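Local coordinates for protein putative mandelate racemase (Bordetella bronchiseptica, PDB 3OZY) that is of unknown function but probably uses magnesium to promote proton abstraction next to a carboxylate group, as in related enolase-superfamily enzymes, at residues P125-L130 and P355-G360; Y142-Y147 and A169-V174; V312-H317 and P359-E364. All coordinates share one frame; numbering follows the deposited sequence.

Contact 1: residues P125-L130 and P355-G360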
loop_
_atom_site.group_PDB
_atom_site.type_symbol
_atom_site.label_atom_id
_atom_site.label_comp_id
_atom_site.label_asym_id
_atom_site.label_seq_id
_atom_site.Cartn_x
_atom_site.Cartn_y
_atom_site.Cartn_z
ATOM N N PRO A 125 -28.693 -6.929 14.105
ATOM C CA PRO A 125 -27.728 -5.842 13.898
ATOM C C PRO A 125 -26.309 -6.363 14.118
ATOM O O PRO A 125 -26.102 -7.238 14.958
ATOM C CB PRO A 125 -28.063 -4.844 15.013
ATOM C CG PRO A 125 -29.385 -5.250 15.547
ATOM C CD PRO A 125 -29.534 -6.705 15.293
ATOM N N ILE A 126 -25.345 -5.828 13.382
ATOM C CA ILE A 126 -23.968 -6.275 13.544
ATOM C C ILE A 126 -23.504 -6.174 14.998
ATOM O O ILE A 126 -22.850 -7.093 15.495
ATOM C CB ILE A 126 -23.022 -5.536 12.584
ATOM C CG1 ILE A 126 -23.246 -6.046 11.154
ATOM C CG2 ILE A 126 -21.569 -5.746 12.985
ATOM C CD1 ILE A 126 -22.690 -5.126 10.069
ATOM N N TYR A 127 -23.846 -5.095 15.701
ATOM C CA TYR A 127 -23.337 -4.961 17.065
ATOM C C TYR A 127 -23.788 -6.122 17.955
ATOM O O TYR A 127 -23.093 -6.475 18.896
ATOM C CB TYR A 127 -23.677 -3.603 17.698
ATOM C CG TYR A 127 -25.130 -3.399 18.063
ATOM C CD1 TYR A 127 -25.646 -3.917 19.242
ATOM C CD2 TYR A 127 -25.978 -2.663 17.240
ATOM C CE1 TYR A 127 -26.971 -3.724 19.592
ATOM C CE2 TYR A 127 -27.314 -2.471 17.578
ATOM C CZ TYR A 127 -27.796 -3.009 18.756
ATOM O OH TYR A 127 -29.115 -2.816 19.110
ATOM N N GLN A 128 -24.942 -6.723 17.664
ATOM C CA GLN A 128 -25.381 -7.880 18.453
ATOM C C GLN A 128 -24.504 -9.110 18.229
ATOM O O GLN A 128 -24.238 -9.864 19.165
ATOM C CB GLN A 128 -26.854 -8.223 18.188
ATOM C CG GLN A 128 -27.831 -7.186 18.724
ATOM C CD GLN A 128 -27.916 -7.155 20.247
ATOM O OE1 GLN A 128 -27.051 -7.674 20.959
ATOM N NE2 GLN A 128 -28.970 -6.529 20.755
ATOM N N LEU A 129 -24.053 -9.301 16.991
ATOM C CA LEU A 129 -23.151 -10.401 16.661
ATOM C C LEU A 129 -21.811 -10.252 17.375
ATOM O O LEU A 129 -21.167 -11.242 17.715
ATOM C CB LEU A 129 -22.902 -10.458 15.152
ATOM C CG LEU A 129 -24.106 -10.429 14.208
ATOM C CD1 LEU A 129 -23.647 -10.494 12.750
ATOM C CD2 LEU A 129 -25.065 -11.559 14.523
ATOM N N LEU A 130 -21.401 -9.004 17.586
ATOM C CA LEU A 130 -20.109 -8.683 18.197
ATOM C C LEU A 130 -20.137 -8.708 19.713
ATOM O O LEU A 130 -19.265 -8.128 20.367
ATOM C CB LEU A 130 -19.646 -7.304 17.725
ATOM C CG LEU A 130 -19.592 -7.135 16.211
ATOM C CD1 LEU A 130 -19.117 -5.723 15.871
ATOM C CD2 LEU A 130 -18.703 -8.186 15.567
ATOM N N PRO A 355 -26.232 3.233 17.521
ATOM C CA PRO A 355 -26.056 2.513 16.259
ATOM C C PRO A 355 -27.409 2.226 15.607
ATOM O O PRO A 355 -28.419 2.187 16.307
ATOM C CB PRO A 355 -25.380 1.203 16.693
ATOM C CG PRO A 355 -25.731 1.045 18.130
ATOM C CD PRO A 355 -25.791 2.443 18.684
ATOM N N PRO A 356 -27.427 2.043 14.280
ATOM C CA PRO A 356 -28.655 1.636 13.590
ATOM C C PRO A 356 -29.184 0.335 14.185
ATOM O O PRO A 356 -28.401 -0.522 14.602
ATOM C CB PRO A 356 -28.187 1.414 12.147
ATOM C CG PRO A 356 -26.928 2.220 12.018
ATOM C CD PRO A 356 -26.276 2.126 13.365
ATOM N N GLN A 357 -30.504 0.178 14.210
ATOM C CA GLN A 357 -31.117 -0.928 14.935
ATOM C C GLN A 357 -31.619 -2.088 14.073
ATOM O O GLN A 357 -32.000 -3.134 14.599
ATOM C CB GLN A 357 -32.235 -0.405 15.839
ATOM C CG GLN A 357 -31.711 0.470 16.973
ATOM C CD GLN A 357 -30.666 -0.248 17.811
ATOM O OE1 GLN A 357 -30.793 -1.443 18.077
ATOM N NE2 GLN A 357 -29.624 0.478 18.229
ATOM N N GLY A 358 -31.615 -1.912 12.759
ATOM C CA GLY A 358 -32.060 -2.968 11.866
ATOM C C GLY A 358 -31.031 -4.076 11.698
ATOM O O GLY A 358 -29.967 -4.062 12.323
ATOM N N PRO A 359 -31.339 -5.059 10.849
ATOM C CA PRO A 359 -30.407 -6.165 10.601
ATOM C C PRO A 359 -29.165 -5.717 9.836
ATOM O O PRO A 359 -29.234 -4.794 9.027
ATOM C CB PRO A 359 -31.221 -7.133 9.734
ATOM C CG PRO A 359 -32.643 -6.703 9.875
ATOM C CD PRO A 359 -32.620 -5.237 10.148
ATOM N N GLY A 360 -28.042 -6.385 10.077
ATOM C CA GLY A 360 -26.801 -6.050 9.398
ATOM C C GLY A 360 -26.331 -4.661 9.798
ATOM O O GLY A 360 -26.302 -4.314 10.988
#
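P125 and I126 meet G360 where the short helix 126-129 begins beside the loop that follows the barrel. I126 N donates to G360 O at 3.0 Å, with an N-H...O angle of 157°. An amide in the first turn of a helix has no carbonyl of its own helix to bind, so an acceptor supplied by the loop suits it. P125, at the N-cap position just before the helix, makes a single bridge with G360. Its ring lies against the loop backbone, CB being 3.4 Å from G358 O and CG 3.5 Å from Q357 O. The longer branch of I126 lies along the glycine: CG1 touches G360 O at 3.5 Å and CD1 rests on G360 C. G360 adopts a positive phi of 65°, readily reached by a residue without a side chain. This end is buried and close-packed, and W115 of helix 102-122 helps to cover I126.

The other end is looser and faces solvent through the exposed Q357. Here Y127 stands across the loop, its ring edge turned to P356 O and its CD2 3.8 Å from P355 CG. The phenol OH donates to Q357 OE1, although the 2.4 Å separation is so short that its exact value is doubtful. A bend at chi2 brings the amide back toward the ring, and Q357 NE2 also makes a weak bond to P355 O at 2.8 Å. Prolines suit this loop because they hold an extended backbone and need no partner for an amide hydrogen. The loop after strand 352-353 thus packs on the short helix that follows helix 102-122, consistent with the two-domain enolase-superfamily fold, in which chain beyond the barrel returns to the N-terminal part.

Contact 2: residues Y142-Y147 and A169-V174. With ACY (acetic acid), chain I.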
loop_
_atom_site.group_PDB
_atom_site.type_symbol
_atom_site.label_atom_id
_atom_site.label_comp_id
_atom_site.label_asym_id
_atom_site.label_seq_id
_atom_site.Cartn_x
_atom_site.Cartn_y
_atom_site.Cartn_z
ATOM N N TYR A 142 -18.027 13.297 18.064
ATOM C CA TYR A 142 -17.412 14.593 17.872
ATOM C C TYR A 142 -17.674 15.092 16.467
ATOM O O TYR A 142 -17.783 14.304 15.527
ATOM C CB TYR A 142 -15.914 14.570 18.180
ATOM C CG TYR A 142 -14.982 13.894 17.180
ATOM C CD1 TYR A 142 -14.486 14.588 16.076
ATOM C CD2 TYR A 142 -14.520 12.592 17.394
ATOM C CE1 TYR A 142 -13.583 13.997 15.197
ATOM C CE2 TYR A 142 -13.630 11.989 16.514
ATOM C CZ TYR A 142 -13.162 12.694 15.420
ATOM O OH TYR A 142 -12.253 12.124 14.536
ATOM N N ALA A 143 -17.752 16.413 16.332
ATOM C CA ALA A 143 -18.024 17.047 15.050
ATOM C C ALA A 143 -16.734 17.127 14.249
ATOM O O ALA A 143 -15.767 17.762 14.678
ATOM C CB ALA A 143 -18.610 18.448 15.269
ATOM N N SER A 144 -16.736 16.497 13.079
ATOM C CA SER A 144 -15.555 16.416 12.240
ATOM C C SER A 144 -15.814 17.150 10.919
ATOM O O SER A 144 -16.656 16.696 10.148
ATOM C CB SER A 144 -15.263 14.936 11.969
ATOM O OG SER A 144 -14.083 14.775 11.207
ATOM N N SER A 145 -15.150 18.276 10.631
ATOM C CA SER A 145 -14.227 19.023 11.487
ATOM C C SER A 145 -14.377 20.494 11.111
ATOM O O SER A 145 -15.060 20.827 10.144
ATOM C CB SER A 145 -12.773 18.640 11.192
ATOM O OG SER A 145 -12.474 17.319 11.608
ATOM N N ILE A 146 -13.720 21.354 11.877
ATOM C CA ILE A 146 -13.525 22.765 11.552
ATOM C C ILE A 146 -12.249 22.813 10.714
ATOM O O ILE A 146 -11.192 22.347 11.162
ATOM C CB ILE A 146 -13.371 23.587 12.839
ATOM C CG1 ILE A 146 -14.651 23.469 13.672
ATOM C CG2 ILE A 146 -13.041 25.044 12.517
ATOM C CD1 ILE A 146 -14.529 23.970 15.098
ATOM N N TYR A 147 -12.349 23.305 9.482
ATOM C CA TYR A 147 -11.256 23.203 8.518
ATOM C C TYR A 147 -10.367 24.452 8.468
ATOM O O TYR A 147 -10.512 25.366 9.290
ATOM C CB TYR A 147 -11.798 22.809 7.126
ATOM C CG TYR A 147 -12.016 21.308 6.994
ATOM C CD1 TYR A 147 -13.068 20.677 7.648
ATOM C CD2 TYR A 147 -11.158 20.519 6.234
ATOM C CE1 TYR A 147 -13.267 19.296 7.551
ATOM C CE2 TYR A 147 -11.350 19.140 6.130
ATOM C CZ TYR A 147 -12.405 18.538 6.789
ATOM O OH TYR A 147 -12.602 17.173 6.693
ATOM N N ALA A 169 -17.790 17.589 21.721
ATOM C CA ALA A 169 -16.421 17.457 21.240
ATOM C C ALA A 169 -16.393 17.815 19.760
ATOM O O ALA A 169 -17.383 17.626 19.049
ATOM C CB ALA A 169 -15.930 16.018 21.436
ATOM N N ALA A 170 -15.261 18.328 19.287
ATOM C CA ALA A 170 -15.112 18.665 17.877
ATOM C C ALA A 170 -13.633 18.698 17.532
ATOM O O ALA A 170 -12.784 18.787 18.420
ATOM C CB ALA A 170 -15.758 20.015 17.572
ATOM N N LYS A 171 -13.341 18.637 16.240
ATOM C CA LYS A 171 -11.971 18.568 15.748
ATOM C C LYS A 171 -11.633 19.750 14.843
ATOM O O LYS A 171 -12.463 20.195 14.044
ATOM C CB LYS A 171 -11.761 17.239 15.006
ATOM C CG LYS A 171 -10.308 16.933 14.600
ATOM C CD LYS A 171 -10.080 15.445 14.359
ATOM C CE LYS A 171 -10.522 15.018 12.975
ATOM N NZ LYS A 171 -10.368 13.535 12.825
ATOM N N LEU A 172 -10.405 20.244 14.979
ATOM C CA LEU A 172 -9.858 21.331 14.173
ATOM C C LEU A 172 -8.737 20.835 13.270
ATOM O O LEU A 172 -7.813 20.154 13.733
ATOM C CB LEU A 172 -9.284 22.416 15.088
ATOM C CG LEU A 172 -8.564 23.572 14.385
ATOM C CD1 LEU A 172 -9.579 24.455 13.644
ATOM C CD2 LEU A 172 -7.756 24.399 15.388
ATOM N N LYS A 173 -8.808 21.167 11.988
ATOM C CA LYS A 173 -7.708 20.898 11.071
ATOM C C LYS A 173 -6.624 21.960 11.197
ATOM O O LYS A 173 -6.919 23.161 11.245
ATOM C CB LYS A 173 -8.228 20.873 9.637
ATOM C CG LYS A 173 -9.279 19.819 9.374
ATOM C CD LYS A 173 -8.661 18.424 9.443
ATOM C CE LYS A 173 -9.627 17.372 8.943
ATOM N NZ LYS A 173 -8.948 16.058 8.740
ATOM N N VAL A 174 -5.372 21.521 11.218
ATOM C CA VAL A 174 -4.228 22.411 11.363
ATOM C C VAL A 174 -3.113 21.974 10.416
ATOM O O VAL A 174 -3.237 20.979 9.694
ATOM C CB VAL A 174 -3.688 22.384 12.809
ATOM C CG1 VAL A 174 -4.781 22.780 13.810
ATOM C CG2 VAL A 174 -3.112 20.999 13.150
HETATM C C ACY I . -9.832 15.311 5.346
HETATM O O ACY I . -8.925 15.876 5.983
HETATM O OXT ACY I . -11.030 15.660 5.399
HETATM C CH3 ACY I . -9.485 14.159 4.449
#
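Strands 142-146 and 169-173 are neighbours in the barrel, paired in parallel as the two strands of a beta-alpha-beta unit whose crossover helix is 152-164. K171-L172-K173 matches the KxK motif that mandelate racemase-like enzymes carry here, and it probably marks the active-site end of the barrel. K171 N donates to A143 O at 3.0 Å, while K171 O accepts from I146 N at 2.8 Å. A regular parallel ladder would use the residue one earlier than I146; the extra residue bulges out at the cis peptide between S144 and S145. K173 N to I146 O, 2.8 Å, carries the ladder on in the register shifted by one.

A143, A170, I146 and L172 face helices 152-164 and 178-192. Small alanines let the strands lie close under the helices, and I146 CG2 meets L172 CD1 at 3.7 Å. On the opposite face, K171 leaves the strand with CG anti to the backbone N (chi1 -172°). Its chain passes Y142 CE1, bends at chi3, and brings NZ to Y142 OH at 2.9 Å. NZ also forms salt bridges with E227, a magnesium ligand, and with E329.

K173 runs alongside Y147, pointing the same way. Its NZ is hydrogen-bonded to D201, another magnesium ligand, and to N203. An acetic acid molecule, probably from the crystallisation liquor, bridges the two tips, with ACY OXT bound by Y147 OH at 2.5 Å and ACY O by K173 NZ at 2.8 Å. Nearer the backbone, K173 CG sits over the Y147 ring face, 3.8 Å from its centroid and 15° off the normal, in a CH-pi contact.

Contact 3: residues V312-H317 and P359-E364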
loop_
_atom_site.group_PDB
_atom_site.type_symbol
_atom_site.label_atom_id
_atom_site.label_comp_id
_atom_site.label_asym_id
_atom_site.label_seq_id
_atom_site.Cartn_x
_atom_site.Cartn_y
_atom_site.Cartn_z
ATOM N N VAL A 312 -19.434 5.301 8.346
ATOM C CA VAL A 312 -19.853 5.694 9.681
ATOM C C VAL A 312 -20.576 4.554 10.409
ATOM O O VAL A 312 -20.198 4.178 11.524
ATOM C CB VAL A 312 -20.711 6.977 9.627
ATOM C CG1 VAL A 312 -21.426 7.236 10.963
ATOM C CG2 VAL A 312 -19.830 8.152 9.238
ATOM N N ALA A 313 -21.610 3.998 9.785
ATOM C CA ALA A 313 -22.374 2.935 10.425
ATOM C C ALA A 313 -21.530 1.711 10.761
ATOM O O ALA A 313 -21.674 1.144 11.840
ATOM C CB ALA A 313 -23.579 2.531 9.569
ATOM N N ALA A 314 -20.668 1.294 9.837
ATOM C CA ALA A 314 -19.857 0.095 10.058
ATOM C C ALA A 314 -19.004 0.274 11.307
ATOM O O ALA A 314 -18.958 -0.606 12.170
ATOM C CB ALA A 314 -18.979 -0.200 8.854
ATOM N N ASN A 315 -18.313 1.406 11.401
ATOM C CA ASN A 315 -17.524 1.682 12.599
ATOM C C ASN A 315 -18.378 1.816 13.858
ATOM O O ASN A 315 -17.971 1.383 14.932
ATOM C CB ASN A 315 -16.650 2.923 12.408
ATOM C CG ASN A 315 -15.472 2.658 11.508
ATOM O OD1 ASN A 315 -14.544 1.945 11.885
ATOM N ND2 ASN A 315 -15.505 3.219 10.300
ATOM N N LEU A 316 -19.559 2.413 13.735
ATOM C CA LEU A 316 -20.390 2.645 14.909
ATOM C C LEU A 316 -20.846 1.342 15.574
ATOM O O LEU A 316 -20.931 1.272 16.800
ATOM C CB LEU A 316 -21.584 3.522 14.544
ATOM C CG LEU A 316 -22.435 3.981 15.721
ATOM C CD1 LEU A 316 -21.570 4.618 16.811
ATOM C CD2 LEU A 316 -23.495 4.952 15.218
ATOM N N HIS A 317 -21.158 0.322 14.779
ATOM C CA HIS A 317 -21.491 -0.976 15.365
ATOM C C HIS A 317 -20.355 -1.470 16.250
ATOM O O HIS A 317 -20.576 -1.956 17.364
ATOM C CB HIS A 317 -21.795 -2.011 14.276
ATOM C CG HIS A 317 -23.163 -1.874 13.689
ATOM N ND1 HIS A 317 -24.273 -2.458 14.260
ATOM C CD2 HIS A 317 -23.605 -1.198 12.602
ATOM C CE1 HIS A 317 -25.342 -2.156 13.539
ATOM N NE2 HIS A 317 -24.964 -1.390 12.531
ATOM N N PRO A 359 -31.339 -5.059 10.849
ATOM C CA PRO A 359 -30.407 -6.165 10.601
ATOM C C PRO A 359 -29.165 -5.717 9.836
ATOM O O PRO A 359 -29.234 -4.794 9.027
ATOM C CB PRO A 359 -31.221 -7.133 9.734
ATOM C CG PRO A 359 -32.643 -6.703 9.875
ATOM C CD PRO A 359 -32.620 -5.237 10.148
ATOM N N GLY A 360 -28.042 -6.385 10.077
ATOM C CA GLY A 360 -26.801 -6.050 9.398
ATOM C C GLY A 360 -26.331 -4.661 9.798
ATOM O O GLY A 360 -26.302 -4.314 10.988
ATOM N N LEU A 361 -25.981 -3.844 8.808
ATOM C CA LEU A 361 -25.631 -2.453 9.083
ATOM C C LEU A 361 -26.823 -1.696 9.667
ATOM O O LEU A 361 -26.654 -0.693 10.347
ATOM C CB LEU A 361 -25.101 -1.754 7.832
ATOM C CG LEU A 361 -23.702 -2.187 7.383
ATOM C CD1 LEU A 361 -23.463 -1.768 5.945
ATOM C CD2 LEU A 361 -22.642 -1.583 8.310
ATOM N N GLY A 362 -28.029 -2.176 9.372
ATOM C CA GLY A 362 -29.206 -1.744 10.109
ATOM C C GLY A 362 -30.042 -0.620 9.531
ATOM O O GLY A 362 -30.840 -0.022 10.248
ATOM N N PHE A 363 -29.858 -0.325 8.251
ATOM C CA PHE A 363 -30.673 0.681 7.572
ATOM C C PHE A 363 -30.942 0.261 6.137
ATOM O O PHE A 363 -30.382 -0.718 5.656
ATOM C CB PHE A 363 -29.973 2.041 7.579
ATOM C CG PHE A 363 -28.546 1.983 7.127
ATOM C CD1 PHE A 363 -28.228 1.657 5.817
ATOM C CD2 PHE A 363 -27.518 2.233 8.017
ATOM C CE1 PHE A 363 -26.918 1.593 5.401
ATOM C CE2 PHE A 363 -26.204 2.170 7.605
ATOM C CZ PHE A 363 -25.902 1.848 6.298
ATOM N N GLU A 364 -31.785 1.031 5.455
ATOM C CA GLU A 364 -32.107 0.781 4.057
ATOM C C GLU A 364 -31.389 1.760 3.130
ATOM O O GLU A 364 -31.309 2.955 3.416
ATOM C CB GLU A 364 -33.619 0.887 3.839
ATOM C CG GLU A 364 -34.442 -0.112 4.639
ATOM C CD GLU A 364 -34.269 -1.540 4.149
ATOM O OE1 GLU A 364 -33.466 -1.766 3.220
ATOM O OE2 GLU A 364 -34.943 -2.440 4.694
#
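H317 NE2 donates to L361 O at 2.8 Å with an N-H...O angle of 167°, the one hydrogen bond between 312-317 and 359-364. The carbonyl lies at the edge of the imidazole, close to the ring plane, so the N-H points almost straight at it. Seen from the carbonyl, however, the donor stands above the plane, 53° out of it. The H317 side chain reaches the loop with CG anti to its own carbonyl carbon, and CE1 comes 3.5 Å from G360 O.

The loop takes a type II' turn from P359 to G362. G360 occupies its second position, where the positive phi suits a residue with no side chain, and L361 follows. L361 sends CD2 over the helix backbone to A314 CA at 3.7 Å, and that methyl also lies 4.0 Å from A314 CB. Farther along, the F363 ring points an edge at the helix, its CE2 only 3.3 Å from A313 CB, a tight fit. A313 and H317, one turn apart, both point at the loop, and A314 flanks them. Alanine suits positions 313 and 314 because a methyl group leaves room for leucine and phenylalanine to come close. Leucine and phenylalanine, in turn, cover this part of the helix with apolar surface. Helix 102-122 braces the loop through D116, which accepts from L361 N, and R120, which donates to F363 O.

The second imidazole nitrogen, H317 ND1, accepts from Y127 N. Donating through NE2 while accepting at ND1 is the pattern of a neutral histidine protonated on NE2, and these two bonds probably fix both the tautomer and the rotation of the buried ring.

How the contacts relate
From the N terminus, the chain first lays down 125-130, which finds its partner only at 355-360, so contact 1 closes a loop that takes in nearly the whole barrel. Within that loop, early in the sequence, contact 2 closes the short excursion between the adjacent barrel strands 139-146 and 169-173. Contact 3 comes later in series: helix 309-321 meets the loop at 359-364. Contacts 1 and 3 end on the same piece of chain, sharing P359 and G360, and touch directly, whereas contact 2 stays about 9 Å from contact 3 by nearest atoms. Contacts 1 and 3 together join helix 126-129, the last barrel helix and the loop after strand 352-353, while contact 2 is part of the barrel wall.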